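Local coordinates for putative immunoglobulin-blocking virulence protein (Mycoplasma mycoides subsp. capri, PDB 7ADK) that probably binds host immunoglobulins and blocks their action, helping the mycoplasma to evade the antibody response, at residues 573-577 with 578-582; 658-661 with 662-665. All coordinates share one frame; numbering follows the deposited sequence.

Contact 1. Residues 573-577 with 578-582; sequences LRMVY and YARNN
Arg574 and Met575 meet Tyr578, Ala579 and Arg580 in a local, buried contact over the last turn of helix 567-579, which packs through Val576 and Tyr577 on strand 553-555. Backbone bonds set the frame. Arg574 O accepts two of them, from Tyr578 N and Ala579 N, both at 2.9 Å and the latter nearly straight, the donors arriving from opposite faces of its carbonyl plane. Met575 O accepts Arg580 N at 2.8 Å. Side chains follow this widened turn. The long, flexible Met575 runs alongside the aliphatic part of Arg580, with Met575 CG 3.8 Å from Arg580 CD, while the guanidinium of Arg580 turns to a salt bridge with Glu583. Arg574 sends CG to the side away from its own N (chi1 -171°) and runs on extended, crossing Tyr578 at about a right angle. Its CG lies at the edge of the Tyr578 ring, and its guanidinium, tilted 41° to that ring, presents a face to Tyr578 CB on its way to a salt bridge with Asp155. Small Ala579 fits beside the same arginine. Ala579 N to Arg574 O and Arg580 N to Met575 O span i to i+5, the mark of a pi-type turn, which ends this alpha-helix as Arg580 leaves helical geometry.

Contact 2. Residues 658-661 with 662-665; sequences NEAN and LQHL
Asn661 and Leu662 are joined by a weak hydrogen bond at the bend of a surface loop. Leu662 N reaches Asn661 OD1 at 2.9 Å with an N-H...O angle of 149°. The bond forms because Asn661 CG stands between its own N and carbonyl carbon (chi1 53°), which folds the amide back over the following peptide. The amide's other end, ND2, is bonded to Glu699 of helix 698-709, so that the short asparagine serves two directions at once, its acceptor turned to the loop and its donor to the helix.

Van der Waals contact accompanies this bond. The Leu662 side chain runs beside that of Asn661, pointing the same way, with Leu662 CG 3.7 Å from Asn661 OD1. Further round the bend, the extended Gln663 chain brings its amide to the methyl of Ala660, where Gln663 NE2 touches Ala660 CB at 3.3 Å. A small residue suits this place, since the one-carbon side chain of Ala660 lets the flat amide lie against its methyl.

Bonds to neighbouring segments hold the second half of the loop. The Gln663 backbone bonds with Ile638, Lys637 NZ reaches Leu662 O, and the buried His664 ring makes weak bonds to the carbonyls of Ile638 and Lys676. Residues Asn661 to His664 form a type I beta turn, with Leu662 and Gln663 in its two central positions, a common way of reversing a loop between two strands, here 650-652 and 676-679.

How the contacts relate
Contact 1 comes first along the chain and closes before contact 2 opens. Their centres lie 20 Å apart and their nearest atoms about 8 Å, on the same side of the chain's centre, with no touch between them. What joins them is the five-stranded parallel sheet: helix 567-579 of contact 1 follows strand 553-555 and packs on it, whereas the loop of contact 2 leads towards strand 676-679 at the sheet's far end. Contact 1 is buried, contact 2 at the surface. One therefore marks a helix end in the interior, the other a bend in the loop that leads into the edge strand 676-679 and rests against helix 698-709.

Contact 1. Residues 573-577 with 578-582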
loop_
_atom_site.group_PDB
_atom_site.type_symbol
_atom_site.label_atom_id
_atom_site.label_comp_id
_atom_site.label_asym_id
_atom_site.label_seq_id
_atom_site.Cartn_x
_atom_site.Cartn_y
_atom_site.Cartn_z
ATOM N N LEU A 573 -15.621 7.192 28.840
ATOM C CA LEU A 573 -16.212 7.939 27.730
ATOM C C LEU A 573 -16.418 9.417 28.090
ATOM O O LEU A 573 -16.009 10.308 27.350
ATOM C CB LEU A 573 -17.518 7.216 27.363
ATOM C CG LEU A 573 -18.101 7.472 25.985
ATOM C CD1 LEU A 573 -17.243 6.853 24.920
ATOM C CD2 LEU A 573 -19.469 6.832 25.860
ATOM N N ARG A 574 -16.982 9.698 29.268
ATOM C CA ARG A 574 -17.176 11.059 29.781
ATOM C C ARG A 574 -15.861 11.728 30.185
ATOM O O ARG A 574 -15.790 12.950 30.110
ATOM C CB ARG A 574 -18.209 11.021 30.919
ATOM C CG ARG A 574 -18.655 12.415 31.392
ATOM C CD ARG A 574 -19.812 12.340 32.391
ATOM N NE ARG A 574 -20.377 13.659 32.740
ATOM C CZ ARG A 574 -19.861 14.566 33.549
ATOM N NH1 ARG A 574 -18.690 14.429 34.066
ATOM N NH2 ARG A 574 -20.523 15.622 33.874
ATOM N N MET A 575 -14.808 10.977 30.529
ATOM C CA MET A 575 -13.469 11.524 30.779
ATOM C C MET A 575 -13.006 12.402 29.623
ATOM O O MET A 575 -12.647 13.564 29.792
ATOM C CB MET A 575 -12.445 10.401 31.016
ATOM C CG MET A 575 -11.222 10.976 31.727
ATOM S SD MET A 575 -9.764 9.926 31.802
ATOM C CE MET A 575 -9.122 10.210 30.155
ATOM N N VAL A 576 -13.103 11.870 28.415
ATOM C CA VAL A 576 -12.724 12.555 27.187
ATOM C C VAL A 576 -13.763 13.596 26.781
ATOM O O VAL A 576 -13.441 14.747 26.507
ATOM C CB VAL A 576 -12.540 11.512 26.087
ATOM C CG1 VAL A 576 -12.066 12.160 24.813
ATOM C CG2 VAL A 576 -11.546 10.453 26.515
ATOM N N TYR A 577 -15.033 13.200 26.757
ATOM C CA TYR A 577 -16.093 14.024 26.206
ATOM C C TYR A 577 -16.494 15.199 27.096
ATOM O O TYR A 577 -17.052 16.142 26.548
ATOM C CB TYR A 577 -17.275 13.123 25.808
ATOM C CG TYR A 577 -17.032 12.124 24.664
ATOM C CD1 TYR A 577 -15.937 12.261 23.789
ATOM C CD2 TYR A 577 -17.928 11.055 24.447
ATOM C CE1 TYR A 577 -15.737 11.368 22.732
ATOM C CE2 TYR A 577 -17.723 10.146 23.388
ATOM C CZ TYR A 577 -16.623 10.300 22.525
ATOM O OH TYR A 577 -16.419 9.447 21.489
ATOM N N TYR A 578 -16.214 15.215 28.407
ATOM C CA TYR A 578 -16.581 16.334 29.302
ATOM C C TYR A 578 -15.674 16.566 30.520
ATOM O O TYR A 578 -15.362 17.716 30.797
ATOM C CB TYR A 578 -18.022 16.200 29.805
ATOM C CG TYR A 578 -19.093 16.230 28.732
ATOM C CD1 TYR A 578 -19.445 17.449 28.125
ATOM C CD2 TYR A 578 -19.706 15.038 28.316
ATOM C CE1 TYR A 578 -20.400 17.471 27.093
ATOM C CE2 TYR A 578 -20.654 15.056 27.283
ATOM C CZ TYR A 578 -21.007 16.272 26.675
ATOM O OH TYR A 578 -21.921 16.259 25.679
ATOM N N ALA A 579 -15.249 15.543 31.259
ATOM C CA ALA A 579 -14.553 15.750 32.534
ATOM C C ALA A 579 -13.111 16.280 32.383
ATOM O O ALA A 579 -12.626 16.999 33.252
ATOM C CB ALA A 579 -14.583 14.458 33.344
ATOM N N ARG A 580 -12.423 15.963 31.282
ATOM C CA ARG A 580 -11.098 16.495 30.915
ATOM C C ARG A 580 -11.110 17.181 29.543
ATOM O O ARG A 580 -10.070 17.462 28.967
ATOM C CB ARG A 580 -10.026 15.399 31.029
ATOM C CG ARG A 580 -9.773 14.960 32.471
ATOM C CD ARG A 580 -8.820 13.770 32.592
ATOM N NE ARG A 580 -7.422 14.158 32.390
ATOM C CZ ARG A 580 -6.374 13.358 32.333
ATOM N NH1 ARG A 580 -5.198 13.857 32.172
ATOM N NH2 ARG A 580 -6.446 12.065 32.451
ATOM N N ASN A 581 -12.282 17.482 28.986
ATOM C CA ASN A 581 -12.422 17.967 27.617
ATOM C C ASN A 581 -11.720 19.310 27.362
ATOM O O ASN A 581 -11.339 19.586 26.232
ATOM C CB ASN A 581 -13.915 18.048 27.286
ATOM C CG ASN A 581 -14.215 18.598 25.907
ATOM O OD1 ASN A 581 -14.224 17.904 24.911
ATOM N ND2 ASN A 581 -14.512 19.865 25.804
ATOM N N ASN A 582 -11.557 20.188 28.347
ATOM C CA ASN A 582 -10.909 21.474 28.094
ATOM C C ASN A 582 -9.398 21.353 27.807
ATOM O O ASN A 582 -8.794 22.306 27.332
ATOM C CB ASN A 582 -11.264 22.456 29.217
ATOM C CG ASN A 582 -10.543 22.197 30.510
ATOM O OD1 ASN A 582 -10.442 21.075 30.980
ATOM N ND2 ASN A 582 -10.015 23.225 31.104
#

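Contact 2. Residues 658-661 with 662-665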
loop_
_atom_site.group_PDB
_atom_site.type_symbol
_atom_site.label_atom_id
_atom_site.label_comp_id
_atom_site.label_asym_id
_atom_site.label_seq_id
_atom_site.Cartn_x
_atom_site.Cartn_y
_atom_site.Cartn_z
ATOM N N ASN A 658 -33.971 -0.774 21.666
ATOM C CA ASN A 658 -33.266 0.007 22.671
ATOM C C ASN A 658 -31.734 0.039 22.464
ATOM O O ASN A 658 -30.985 0.295 23.403
ATOM C CB ASN A 658 -33.704 -0.464 24.067
ATOM C CG ASN A 658 -33.370 -1.913 24.351
ATOM O OD1 ASN A 658 -34.146 -2.819 24.096
ATOM N ND2 ASN A 658 -32.230 -2.168 24.921
ATOM N N GLU A 659 -31.238 -0.158 21.240
ATOM C CA GLU A 659 -29.954 0.442 20.873
ATOM C C GLU A 659 -30.144 1.970 20.830
ATOM O O GLU A 659 -31.087 2.461 20.206
ATOM C CB GLU A 659 -29.405 -0.082 19.535
ATOM C CG GLU A 659 -28.238 0.830 19.104
ATOM C CD GLU A 659 -27.426 0.397 17.895
ATOM O OE1 GLU A 659 -27.984 -0.209 16.965
ATOM O OE2 GLU A 659 -26.224 0.733 17.865
ATOM N N ALA A 660 -29.232 2.721 21.442
ATOM C CA ALA A 660 -29.292 4.164 21.409
ATOM C C ALA A 660 -29.040 4.667 19.966
ATOM O O ALA A 660 -28.024 4.362 19.338
ATOM C CB ALA A 660 -28.370 4.704 22.487
ATOM N N ASN A 661 -30.031 5.380 19.431
ATOM C CA ASN A 661 -30.333 5.532 18.005
ATOM C C ASN A 661 -29.649 6.717 17.291
ATOM O O ASN A 661 -28.809 6.527 16.412
ATOM C CB ASN A 661 -31.873 5.555 17.844
ATOM C CG ASN A 661 -32.644 6.567 18.692
ATOM O OD1 ASN A 661 -32.109 7.321 19.492
ATOM N ND2 ASN A 661 -33.932 6.643 18.536
ATOM N N LEU A 662 -30.018 7.945 17.658
ATOM C CA LEU A 662 -29.610 9.196 17.001
ATOM C C LEU A 662 -28.176 9.625 17.347
ATOM O O LEU A 662 -27.706 10.669 16.897
ATOM C CB LEU A 662 -30.594 10.320 17.390
ATOM C CG LEU A 662 -32.086 10.087 17.090
ATOM C CD1 LEU A 662 -32.920 11.156 17.757
ATOM C CD2 LEU A 662 -32.378 10.093 15.608
ATOM N N GLN A 663 -27.505 8.854 18.199
ATOM C CA GLN A 663 -26.182 9.102 18.774
ATOM C C GLN A 663 -25.040 8.728 17.823
ATOM O O GLN A 663 -23.940 9.259 17.927
ATOM C CB GLN A 663 -26.142 8.327 20.093
ATOM C CG GLN A 663 -27.002 9.085 21.115
ATOM C CD GLN A 663 -27.532 8.250 22.268
ATOM O OE1 GLN A 663 -28.728 8.196 22.504
ATOM N NE2 GLN A 663 -26.710 7.513 22.965
ATOM N N HIS A 664 -25.317 7.881 16.838
ATOM C CA HIS A 664 -24.439 7.586 15.718
ATOM C C HIS A 664 -24.976 8.296 14.464
ATOM O O HIS A 664 -25.821 7.758 13.752
ATOM C CB HIS A 664 -24.350 6.068 15.587
ATOM C CG HIS A 664 -23.303 5.601 14.635
ATOM N ND1 HIS A 664 -22.447 6.431 13.936
ATOM C CD2 HIS A 664 -22.950 4.306 14.428
ATOM C CE1 HIS A 664 -21.565 5.618 13.352
ATOM N NE2 HIS A 664 -21.862 4.344 13.595
ATOM N N LEU A 665 -24.593 9.559 14.261
ATOM C CA LEU A 665 -25.124 10.449 13.214
ATOM C C LEU A 665 -24.068 11.417 12.652
ATOM O O LEU A 665 -24.379 12.533 12.254
ATOM C CB LEU A 665 -26.397 11.166 13.699
ATOM C CG LEU A 665 -27.285 11.708 12.557
ATOM C CD1 LEU A 665 -28.270 10.655 12.094
ATOM C CD2 LEU A 665 -28.078 12.931 13.003
#